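Local atomic coordinates of hemoglobin subunit alpha (Isurus oxyrinchus, PDB entry 3MKB), a protein that probably carries oxygen in shark blood, binding it reversibly at the heme held by the globin fold of each alpha subunit in a four-chain hemoglobin. Residues A[11-16]-A[111-116]; A[31-36]-A[43-48]; A[61-66]-A[103-108]. One frame throughout, in Å; residues are numbered along the deposited sequence.

Contact 1 (A[11-16]-A[111-116]); sequences GAIAKI and THLAEF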
loop_
_atom_site.group_PDB
_atom_site.type_symbol
_atom_site.label_atom_id
_atom_site.label_comp_id
_atom_site.label_asym_id
_atom_site.label_seq_id
_atom_site.Cartn_x
_atom_site.Cartn_y
_atom_site.Cartn_z
ATOM N N GLY A 11 2.949 24.361 13.237
ATOM C CA GLY A 11 3.804 25.176 14.122
ATOM C C GLY A 11 3.677 24.785 15.590
ATOM O O GLY A 11 4.679 24.499 16.275
ATOM N N ALA A 12 2.436 24.766 16.086
ATOM C CA ALA A 12 2.210 24.380 17.483
ATOM C C ALA A 12 2.663 22.938 17.755
ATOM O O ALA A 12 3.343 22.705 18.746
ATOM C CB ALA A 12 0.697 24.596 17.892
ATOM N N ILE A 13 2.242 21.980 16.904
ATOM C CA ILE A 13 2.735 20.579 16.984
ATOM C C ILE A 13 4.282 20.494 16.962
ATOM O O ILE A 13 4.867 19.772 17.782
ATOM C CB ILE A 13 2.107 19.620 15.902
ATOM C CG1 ILE A 13 0.564 19.584 15.950
ATOM C CG2 ILE A 13 2.688 18.162 15.969
ATOM C CD1 ILE A 13 -0.046 18.904 17.104
ATOM N N ALA A 14 4.928 21.193 16.015
ATOM C CA ALA A 14 6.409 21.226 15.933
ATOM C C ALA A 14 7.068 21.654 17.238
ATOM O O ALA A 14 8.055 21.069 17.689
ATOM C CB ALA A 14 6.874 22.167 14.785
ATOM N N LYS A 15 6.497 22.667 17.876
ATOM C CA LYS A 15 7.027 23.144 19.136
ATOM C C LYS A 15 6.894 22.088 20.228
ATOM O O LYS A 15 7.779 21.949 21.061
ATOM C CB LYS A 15 6.388 24.488 19.529
ATOM C CG LYS A 15 6.993 25.747 18.825
ATOM C CD LYS A 15 7.639 25.533 17.411
ATOM C CE LYS A 15 9.142 25.193 17.528
ATOM N NZ LYS A 15 9.706 24.300 16.452
ATOM N N ILE A 16 5.815 21.314 20.215
ATOM C CA ILE A 16 5.692 20.315 21.258
ATOM C C ILE A 16 6.623 19.129 21.005
ATOM O O ILE A 16 7.210 18.610 21.969
ATOM C CB ILE A 16 4.195 19.960 21.694
ATOM C CG1 ILE A 16 3.694 18.605 21.214
ATOM C CG2 ILE A 16 3.204 21.066 21.415
ATOM C CD1 ILE A 16 3.684 17.641 22.356
ATOM N N THR A 111 -1.938 9.685 21.404
ATOM C CA THR A 111 -1.915 9.152 22.774
ATOM C C THR A 111 -1.453 10.220 23.736
ATOM O O THR A 111 -1.670 10.110 24.927
ATOM C CB THR A 111 -0.963 7.966 22.957
ATOM O OG1 THR A 111 0.391 8.423 22.895
ATOM C CG2 THR A 111 -1.257 6.811 21.929
ATOM N N HIS A 112 -0.807 11.274 23.206
ATOM C CA HIS A 112 -0.136 12.292 24.056
ATOM C C HIS A 112 -0.779 13.638 24.132
ATOM O O HIS A 112 -0.925 14.164 25.205
ATOM C CB HIS A 112 1.325 12.500 23.609
ATOM C CG HIS A 112 2.224 11.427 24.101
ATOM N ND1 HIS A 112 2.659 11.383 25.395
ATOM C CD2 HIS A 112 2.732 10.324 23.492
ATOM C CE1 HIS A 112 3.441 10.332 25.560
ATOM N NE2 HIS A 112 3.500 9.673 24.420
ATOM N N LEU A 113 -1.150 14.207 23.003
ATOM C CA LEU A 113 -1.586 15.587 22.954
ATOM C C LEU A 113 -2.980 15.718 23.603
ATOM O O LEU A 113 -3.885 14.879 23.368
ATOM C CB LEU A 113 -1.614 16.084 21.504
ATOM C CG LEU A 113 -0.361 16.672 20.863
ATOM C CD1 LEU A 113 0.843 15.985 21.396
ATOM C CD2 LEU A 113 -0.424 16.580 19.295
ATOM N N ALA A 114 -3.136 16.781 24.402
ATOM C CA ALA A 114 -4.445 17.100 24.973
ATOM C C ALA A 114 -5.430 17.257 23.839
ATOM O O ALA A 114 -6.541 16.769 23.878
ATOM C CB ALA A 114 -4.356 18.355 25.833
ATOM N N GLU A 115 -5.000 17.856 22.745
ATOM C CA GLU A 115 -5.914 18.050 21.661
ATOM C C GLU A 115 -5.392 17.395 20.335
ATOM O O GLU A 115 -4.306 17.667 19.863
ATOM C CB GLU A 115 -6.200 19.560 21.543
ATOM C CG GLU A 115 -6.457 20.327 22.916
ATOM C CD GLU A 115 -7.940 20.263 23.353
ATOM O OE1 GLU A 115 -8.425 19.150 23.520
ATOM O OE2 GLU A 115 -8.624 21.317 23.538
ATOM N N PHE A 116 -6.172 16.512 19.742
ATOM C CA PHE A 116 -5.781 15.887 18.460
ATOM C C PHE A 116 -7.163 15.722 17.846
ATOM O O PHE A 116 -7.846 14.697 17.943
ATOM C CB PHE A 116 -4.983 14.577 18.667
ATOM C CG PHE A 116 -4.297 14.074 17.413
ATOM C CD1 PHE A 116 -3.182 14.732 16.891
ATOM C CD2 PHE A 116 -4.736 12.923 16.780
ATOM C CE1 PHE A 116 -2.542 14.227 15.744
ATOM C CE2 PHE A 116 -4.106 12.440 15.611
ATOM C CZ PHE A 116 -3.000 13.103 15.110
#
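L113 meets the helical segment 11-16 with both of its methyl groups, each against the terminal carbon of a different isoleucine. Its CD2 comes to I13 CD1 at 3.2 Å, and its CD1 lies 3.4 Å from I16 CD1, with I16 CG1 close behind at 3.9 Å. The two leucine methyls thus bridge residues three positions apart, which a helix puts on the same flank. I13 and L113 cross at about a right angle, methyl end against methyl end, whereas I16 and L113 meet more obliquely.

The torsions show how each end arrives. I13 sets out past the loop rather than at it; its CG1 stands beside the backbone N (chi1 -56°), and the second bend carries CD1 over to L113. I16 already starts toward L113, but its first torsion, 107°, falls well off a staggered value, as does the second torsion of L113, 34°. Both methyl pairs are closer than ordinary van der Waals contact, so the exact placement of these end carbons is doubtful, though the pairing is not.

This is a worked example of apolar packing between a helix and an interhelical corner: the first helix of the globin fold is held against the turn that links its last two long helices. H112 is turned to E27 and Y24 of helix 21-35, while F116 packs back on helix 97-112 and bonds through its carbonyl to R30 of the beta chain. I13 also touches T120 and V124 of helix 118-135, and I16 touches Y24 of helix 21-35.

Contact 2 (A[31-36]-A[43-48]); sequences RLFATH and FDYADY. With HEM (protoporphyrin IX containing Fe), chain E.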
loop_
_atom_site.group_PDB
_atom_site.type_symbol
_atom_site.label_atom_id
_atom_site.label_comp_id
_atom_site.label_asym_id
_atom_site.label_seq_id
_atom_site.Cartn_x
_atom_site.Cartn_y
_atom_site.Cartn_z
ATOM N N ARG A 31 6.131 1.611 17.956
ATOM C CA ARG A 31 4.876 1.317 17.228
ATOM C C ARG A 31 5.107 0.698 15.865
ATOM O O ARG A 31 4.514 -0.338 15.598
ATOM C CB ARG A 31 3.967 2.554 17.123
ATOM C CG ARG A 31 3.555 3.150 18.480
ATOM C CD ARG A 31 2.437 4.251 18.315
ATOM N NE ARG A 31 2.220 4.794 19.641
ATOM C CZ ARG A 31 1.549 4.185 20.613
ATOM N NH1 ARG A 31 0.915 3.056 20.387
ATOM N NH2 ARG A 31 1.476 4.744 21.807
ATOM N N LEU A 32 5.946 1.286 15.022
ATOM C CA LEU A 32 6.317 0.687 13.752
ATOM C C LEU A 32 6.720 -0.792 13.872
ATOM O O LEU A 32 6.203 -1.629 13.189
ATOM C CB LEU A 32 7.429 1.480 13.082
ATOM C CG LEU A 32 7.848 1.091 11.669
ATOM C CD1 LEU A 32 6.749 1.159 10.675
ATOM C CD2 LEU A 32 9.070 1.871 11.199
ATOM N N PHE A 33 7.656 -1.065 14.763
ATOM C CA PHE A 33 8.255 -2.400 14.900
ATOM C C PHE A 33 7.232 -3.404 15.419
ATOM O O PHE A 33 7.244 -4.585 15.004
ATOM C CB PHE A 33 9.502 -2.372 15.812
ATOM C CG PHE A 33 10.631 -1.490 15.297
ATOM C CD1 PHE A 33 10.941 -1.449 13.936
ATOM C CD2 PHE A 33 11.395 -0.726 16.188
ATOM C CE1 PHE A 33 11.989 -0.649 13.434
ATOM C CE2 PHE A 33 12.433 0.116 15.693
ATOM C CZ PHE A 33 12.741 0.110 14.323
ATOM N N ALA A 34 6.369 -2.955 16.312
ATOM C CA ALA A 34 5.295 -3.792 16.866
ATOM C C ALA A 34 4.185 -4.093 15.820
ATOM O O ALA A 34 3.749 -5.233 15.653
ATOM C CB ALA A 34 4.675 -3.081 18.186
ATOM N N THR A 35 3.720 -3.054 15.087
ATOM C CA THR A 35 2.616 -3.233 14.165
ATOM C C THR A 35 3.086 -3.639 12.758
ATOM O O THR A 35 2.286 -4.128 11.980
ATOM C CB THR A 35 1.801 -1.920 13.988
ATOM O OG1 THR A 35 2.708 -0.951 13.453
ATOM C CG2 THR A 35 1.290 -1.395 15.346
ATOM N N HIS A 36 4.375 -3.442 12.450
ATOM C CA HIS A 36 4.967 -3.844 11.158
ATOM C C HIS A 36 6.381 -4.372 11.382
ATOM O O HIS A 36 7.357 -3.664 11.178
ATOM C CB HIS A 36 4.953 -2.651 10.194
ATOM C CG HIS A 36 3.575 -2.152 9.894
ATOM N ND1 HIS A 36 3.101 -0.945 10.365
ATOM C CD2 HIS A 36 2.556 -2.707 9.180
ATOM C CE1 HIS A 36 1.857 -0.777 9.947
ATOM N NE2 HIS A 36 1.497 -1.837 9.248
ATOM N N PHE A 43 17.429 -2.755 11.039
ATOM C CA PHE A 43 18.084 -2.323 12.286
ATOM C C PHE A 43 18.652 -3.511 13.070
ATOM O O PHE A 43 17.942 -4.453 13.380
ATOM C CB PHE A 43 17.030 -1.621 13.156
ATOM C CG PHE A 43 16.333 -0.497 12.438
ATOM C CD1 PHE A 43 15.103 -0.699 11.854
ATOM C CD2 PHE A 43 16.946 0.760 12.321
ATOM C CE1 PHE A 43 14.455 0.332 11.175
ATOM C CE2 PHE A 43 16.320 1.786 11.658
ATOM C CZ PHE A 43 15.036 1.557 11.073
ATOM N N ASP A 44 19.930 -3.469 13.364
ATOM C CA ASP A 44 20.550 -4.550 14.155
ATOM C C ASP A 44 20.471 -4.141 15.613
ATOM O O ASP A 44 21.469 -3.699 16.185
ATOM C CB ASP A 44 22.005 -4.699 13.699
ATOM C CG ASP A 44 22.797 -5.771 14.466
ATOM O OD1 ASP A 44 22.220 -6.546 15.268
ATOM O OD2 ASP A 44 24.039 -5.788 14.246
ATOM N N TYR A 45 19.288 -4.279 16.220
ATOM C CA TYR A 45 19.053 -3.844 17.590
ATOM C C TYR A 45 18.858 -5.077 18.482
ATOM O O TYR A 45 18.436 -6.125 18.014
ATOM C CB TYR A 45 17.761 -2.986 17.740
ATOM C CG TYR A 45 17.774 -1.633 17.052
ATOM C CD1 TYR A 45 16.596 -0.879 16.934
ATOM C CD2 TYR A 45 18.957 -1.102 16.513
ATOM C CE1 TYR A 45 16.610 0.403 16.275
ATOM C CE2 TYR A 45 18.970 0.136 15.854
ATOM C CZ TYR A 45 17.803 0.893 15.759
ATOM O OH TYR A 45 17.814 2.133 15.121
ATOM N N ALA A 46 19.103 -4.898 19.767
ATOM C CA ALA A 46 18.733 -5.889 20.785
ATOM C C ALA A 46 17.326 -5.518 21.335
ATOM O O ALA A 46 16.510 -6.375 21.635
ATOM C CB ALA A 46 19.776 -5.892 21.926
ATOM N N ASP A 47 17.055 -4.230 21.471
ATOM C CA ASP A 47 15.782 -3.790 22.072
ATOM C C ASP A 47 15.033 -2.904 21.021
ATOM O O ASP A 47 15.552 -1.840 20.601
ATOM C CB ASP A 47 16.115 -3.029 23.378
ATOM C CG ASP A 47 14.881 -2.469 24.122
ATOM O OD1 ASP A 47 13.715 -2.630 23.685
ATOM O OD2 ASP A 47 15.120 -1.857 25.186
ATOM N N TYR A 48 13.872 -3.380 20.571
ATOM C CA TYR A 48 13.044 -2.669 19.598
ATOM C C TYR A 48 11.885 -1.830 20.208
ATOM O O TYR A 48 11.016 -1.304 19.476
ATOM C CB TYR A 48 12.465 -3.648 18.561
ATOM C CG TYR A 48 13.489 -4.269 17.657
ATOM C CD1 TYR A 48 13.897 -3.642 16.474
ATOM C CD2 TYR A 48 14.087 -5.463 18.012
ATOM C CE1 TYR A 48 14.874 -4.214 15.670
ATOM C CE2 TYR A 48 15.058 -6.043 17.217
ATOM C CZ TYR A 48 15.427 -5.434 16.055
ATOM O OH TYR A 48 16.398 -6.047 15.314
HETATM C CHA HEM E . 19.248 7.267 9.956
HETATM C CHB HEM E . 15.772 10.580 9.538
HETATM C CHC HEM E . 12.466 7.141 8.446
HETATM C CHD HEM E . 15.997 3.872 8.440
HETATM C C1A HEM E . 18.622 8.492 9.915
HETATM C C2A HEM E . 19.213 9.785 10.157
HETATM C C3A HEM E . 18.265 10.737 10.019
HETATM C C4A HEM E . 17.019 10.032 9.733
HETATM C CMA HEM E . 18.395 12.300 10.154
HETATM C CAA HEM E . 20.732 9.928 10.361
HETATM C CBA HEM E . 21.118 10.159 8.862
HETATM C CGA HEM E . 22.500 10.718 8.711
HETATM O O1A HEM E . 23.325 10.479 9.652
HETATM O O2A HEM E . 22.791 11.385 7.670
HETATM C C1B HEM E . 14.600 9.933 9.188
HETATM C C2B HEM E . 13.347 10.587 8.884
HETATM C C3B HEM E . 12.433 9.641 8.615
HETATM C C4B HEM E . 13.076 8.354 8.696
HETATM C CMB HEM E . 13.052 12.114 8.894
HETATM C CAB HEM E . 10.950 9.833 8.203
HETATM C CBB HEM E . 10.185 10.908 8.460
HETATM C C1C HEM E . 13.099 5.916 8.347
HETATM C C2C HEM E . 12.462 4.626 8.068
HETATM C C3C HEM E . 13.435 3.680 8.087
HETATM C C4C HEM E . 14.710 4.365 8.372
HETATM C CMC HEM E . 10.925 4.495 7.866
HETATM C CAC HEM E . 13.200 2.165 7.847
HETATM C CBC HEM E . 12.029 1.576 8.229
HETATM C C1D HEM E . 17.149 4.503 8.911
HETATM C C2D HEM E . 18.336 3.774 9.269
HETATM C C3D HEM E . 19.346 4.747 9.805
HETATM C C4D HEM E . 18.691 6.036 9.630
HETATM C CMD HEM E . 18.541 2.233 9.219
HETATM C CAD HEM E . 20.776 4.345 10.319
HETATM C CBD HEM E . 20.930 4.249 11.869
HETATM C CGD HEM E . 20.337 3.007 12.576
HETATM O O1D HEM E . 20.563 1.818 12.157
HETATM O O2D HEM E . 19.617 3.166 13.602
HETATM N NA HEM E . 17.305 8.693 9.676
HETATM N NB HEM E . 14.404 8.536 9.058
HETATM N NC HEM E . 14.434 5.681 8.498
HETATM N ND HEM E . 17.380 5.864 9.138
HETATM FE FE HEM E . 15.865 7.224 9.101
#
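The ring of F33 has Y48 CD1 over one face, offset toward the rim, and F43 CE1 and the carbonyl O of Y48 at its edge. Y48 points its edge at F33 in an edge-to-face stack, planes at 82° and centroids 5.4 Å apart. F33 in turn presents its edge to the face of F43, offset, with planes at 67°; F33 CE1 and F43 CE1 are 3.5 Å apart. Y45 has F43 CB over the centre of one face, and Y48 has Y45 CB over one of its own.

With CG beside the backbone N (chi1 -61°), F33 sends its ring off the helix into this aromatic cluster. The loop ties itself together as well: Y48 OH donates to F43 O at 2.9 Å, tilted from the carbonyl plane.

The heme lies against the same cluster, as in the CD corner of globins, where a phenylalanine packs on the porphyrin. F43 CE2 reaches the heme methyl CMD at 3.3 Å, and Y45 OH donates to propionate oxygen O2D at 2.6 Å, near the plane of the tyrosine ring.

The loop spans from helix 21-35 to helix 53-70, where Y45 packs on K54, V55 and H58, and L32 rests on M100 of helix 97-112.

Contact 3 (A[61-66]-A[103-108]); sequences KVIRAV and ECILVT. With HEM (protoporphyrin IX containing Fe), chain E.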
loop_
_atom_site.group_PDB
_atom_site.type_symbol
_atom_site.label_atom_id
_atom_site.label_comp_id
_atom_site.label_asym_id
_atom_site.label_seq_id
_atom_site.Cartn_x
_atom_site.Cartn_y
_atom_site.Cartn_z
ATOM N N LYS A 61 16.328 11.753 15.964
ATOM C CA LYS A 61 16.716 12.185 14.607
ATOM C C LYS A 61 15.504 12.273 13.697
ATOM O O LYS A 61 15.351 13.262 12.982
ATOM C CB LYS A 61 17.749 11.238 14.021
ATOM C CG LYS A 61 19.085 11.302 14.788
ATOM C CD LYS A 61 20.104 10.227 14.334
ATOM C CE LYS A 61 21.422 10.404 15.113
ATOM N NZ LYS A 61 22.255 9.227 14.814
ATOM N N VAL A 62 14.647 11.233 13.688
ATOM C CA VAL A 62 13.376 11.344 12.963
ATOM C C VAL A 62 12.560 12.615 13.326
ATOM O O VAL A 62 12.211 13.429 12.440
ATOM C CB VAL A 62 12.484 10.044 13.138
ATOM C CG1 VAL A 62 11.106 10.251 12.512
ATOM C CG2 VAL A 62 13.172 8.866 12.457
ATOM N N ILE A 63 12.292 12.800 14.618
ATOM C CA ILE A 63 11.394 13.834 15.055
ATOM C C ILE A 63 12.089 15.187 14.893
ATOM O O ILE A 63 11.430 16.149 14.435
ATOM C CB ILE A 63 10.856 13.609 16.501
ATOM C CG1 ILE A 63 9.990 12.348 16.565
ATOM C CG2 ILE A 63 10.087 14.848 16.991
ATOM C CD1 ILE A 63 8.711 12.344 15.732
ATOM N N ARG A 64 13.403 15.253 15.178
ATOM C CA ARG A 64 14.106 16.551 14.932
ATOM C C ARG A 64 13.940 16.980 13.500
ATOM O O ARG A 64 13.713 18.193 13.248
ATOM C CB ARG A 64 15.572 16.551 15.338
ATOM C CG ARG A 64 15.772 16.805 16.854
ATOM C CD ARG A 64 17.263 16.518 17.241
ATOM N NE ARG A 64 17.325 15.986 18.600
ATOM C CZ ARG A 64 17.686 14.740 18.908
ATOM N NH1 ARG A 64 17.691 14.365 20.195
ATOM N NH2 ARG A 64 18.084 13.892 17.944
ATOM N N ALA A 65 14.048 16.010 12.572
ATOM C CA ALA A 65 13.889 16.256 11.148
ATOM C C ALA A 65 12.456 16.648 10.746
ATOM O O ALA A 65 12.223 17.508 9.858
ATOM C CB ALA A 65 14.388 15.034 10.316
ATOM N N VAL A 66 11.467 16.001 11.359
ATOM C CA VAL A 66 10.107 16.411 11.120
ATOM C C VAL A 66 9.906 17.849 11.574
ATOM O O VAL A 66 9.256 18.626 10.858
ATOM C CB VAL A 66 9.039 15.465 11.783
ATOM C CG1 VAL A 66 7.639 16.082 11.648
ATOM C CG2 VAL A 66 9.077 14.138 11.069
ATOM N N GLU A 103 1.975 6.979 10.100
ATOM C CA GLU A 103 0.809 6.636 10.876
ATOM C C GLU A 103 1.139 6.339 12.347
ATOM O O GLU A 103 0.378 6.699 13.261
ATOM C CB GLU A 103 0.106 5.447 10.221
ATOM C CG GLU A 103 -1.283 5.149 10.874
ATOM C CD GLU A 103 -2.333 6.269 10.664
ATOM O OE1 GLU A 103 -3.304 6.338 11.444
ATOM O OE2 GLU A 103 -2.207 7.034 9.687
ATOM N N CYS A 104 2.285 5.705 12.571
ATOM C CA CYS A 104 2.826 5.503 13.907
ATOM C C CYS A 104 3.174 6.836 14.617
ATOM O O CYS A 104 2.971 6.923 15.785
ATOM C CB CYS A 104 4.079 4.589 13.880
ATOM S SG CYS A 104 3.599 2.941 13.461
ATOM N N ILE A 105 3.638 7.855 13.891
ATOM C CA ILE A 105 3.832 9.164 14.510
ATOM C C ILE A 105 2.489 9.767 14.888
ATOM O O ILE A 105 2.337 10.348 15.980
ATOM C CB ILE A 105 4.611 10.170 13.552
ATOM C CG1 ILE A 105 6.085 9.757 13.428
ATOM C CG2 ILE A 105 4.594 11.599 14.176
ATOM C CD1 ILE A 105 6.878 10.492 12.332
ATOM N N LEU A 106 1.501 9.621 14.009
ATOM C CA LEU A 106 0.181 10.216 14.261
ATOM C C LEU A 106 -0.430 9.541 15.482
ATOM O O LEU A 106 -1.001 10.209 16.339
ATOM C CB LEU A 106 -0.734 10.024 13.072
ATOM C CG LEU A 106 -0.323 10.870 11.833
ATOM C CD1 LEU A 106 -1.256 10.463 10.716
ATOM C CD2 LEU A 106 -0.424 12.400 12.126
ATOM N N VAL A 107 -0.377 8.206 15.523
ATOM C CA VAL A 107 -0.894 7.502 16.715
ATOM C C VAL A 107 -0.217 7.903 18.035
ATOM O O VAL A 107 -0.860 8.053 19.070
ATOM C CB VAL A 107 -0.883 5.985 16.508
ATOM C CG1 VAL A 107 -1.092 5.236 17.902
ATOM C CG2 VAL A 107 -1.877 5.638 15.404
ATOM N N THR A 108 1.095 8.064 18.018
ATOM C CA THR A 108 1.834 8.604 19.158
ATOM C C THR A 108 1.272 9.954 19.574
ATOM O O THR A 108 1.134 10.232 20.779
ATOM C CB THR A 108 3.365 8.741 18.837
ATOM O OG1 THR A 108 3.902 7.459 18.516
ATOM C CG2 THR A 108 4.176 9.430 19.956
HETATM C CHA HEM E . 19.248 7.267 9.956
HETATM C CHB HEM E . 15.772 10.580 9.538
HETATM C CHC HEM E . 12.466 7.141 8.446
HETATM C CHD HEM E . 15.997 3.872 8.440
HETATM C C1A HEM E . 18.622 8.492 9.915
HETATM C C2A HEM E . 19.213 9.785 10.157
HETATM C C3A HEM E . 18.265 10.737 10.019
HETATM C C4A HEM E . 17.019 10.032 9.733
HETATM C CMA HEM E . 18.395 12.300 10.154
HETATM C CAA HEM E . 20.732 9.928 10.361
HETATM C CBA HEM E . 21.118 10.159 8.862
HETATM C CGA HEM E . 22.500 10.718 8.711
HETATM O O1A HEM E . 23.325 10.479 9.652
HETATM O O2A HEM E . 22.791 11.385 7.670
HETATM C C1B HEM E . 14.600 9.933 9.188
HETATM C C2B HEM E . 13.347 10.587 8.884
HETATM C C3B HEM E . 12.433 9.641 8.615
HETATM C C4B HEM E . 13.076 8.354 8.696
HETATM C CMB HEM E . 13.052 12.114 8.894
HETATM C CAB HEM E . 10.950 9.833 8.203
HETATM C CBB HEM E . 10.185 10.908 8.460
HETATM C C1C HEM E . 13.099 5.916 8.347
HETATM C C2C HEM E . 12.462 4.626 8.068
HETATM C C3C HEM E . 13.435 3.680 8.087
HETATM C C4C HEM E . 14.710 4.365 8.372
HETATM C CMC HEM E . 10.925 4.495 7.866
HETATM C CAC HEM E . 13.200 2.165 7.847
HETATM C CBC HEM E . 12.029 1.576 8.229
HETATM C C1D HEM E . 17.149 4.503 8.911
HETATM C C2D HEM E . 18.336 3.774 9.269
HETATM C C3D HEM E . 19.346 4.747 9.805
HETATM C C4D HEM E . 18.691 6.036 9.630
HETATM C CMD HEM E . 18.541 2.233 9.219
HETATM C CAD HEM E . 20.776 4.345 10.319
HETATM C CBD HEM E . 20.930 4.249 11.869
HETATM C CGD HEM E . 20.337 3.007 12.576
HETATM O O1D HEM E . 20.563 1.818 12.157
HETATM O O2D HEM E . 19.617 3.166 13.602
HETATM N NA HEM E . 17.305 8.693 9.676
HETATM N NB HEM E . 14.404 8.536 9.058
HETATM N NC HEM E . 14.434 5.681 8.498
HETATM N ND HEM E . 17.380 5.864 9.138
HETATM FE FE HEM E . 15.865 7.224 9.101
#
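I105 inserts one methyl among three side chains of segment 61-66, and between these two segments the contact is wholly apolar. Its CD1 lies 4.2 Å from V62 CG1, 4.3 Å from I63 CD1 and 4.4 Å from V66 CG2, ordinary van der Waals distances. The outer bond of I105 is extended (chi2 169°), carrying CD1 away from its own helix. The segment axes run nearly perpendicular, at 86°, and pass 12.8 Å apart, and CD1 of I105 reaches across this gap.

Heme contacts occupy the adjoining flank of segment 61-66. V62 CG2 stands 3.6 Å from heme NB, while CG1 touches I105 and also lies near C3B of the same pyrrole; A65 CB approaches the heme methyl CMB at 3.5 Å. Such a valine over the porphyrin is familiar from the distal helix of globins.

Within helix 97-112, C104 O takes two hydrogen-bond donors from T108, its N and its OG1, which arrive from opposite faces of the carbonyl plane; the OG1 bond is 2.9 Å long. T108 OG1 also has a weak hydrogen bond with R31 NE.

Around this centre, I105 also touches L128 of helix 118-135, L106 packs on H121 and V124 of that helix, and C104, V107 and T108 lie against helix 21-35.

Contact 3 sits near the centre of the chain, whereas contacts 1 and 2 lie further out, contact 1 still buried and contact 2 only partly so. Contacts 1 and 3 both use helix 97-112, and F116 of the first rests on L106 of the last. Their chemistry is aliphatic throughout. Contact 2 is aromatic across its segments; its polar links are within the loop and to the heme, which it shares with contact 3, reached from different segments. R31 joins all three places, touching T111, C104, V107 and T108. Here the two buried contacts are aliphatic, and the one beside the propionate adds a tyrosine hydroxyl.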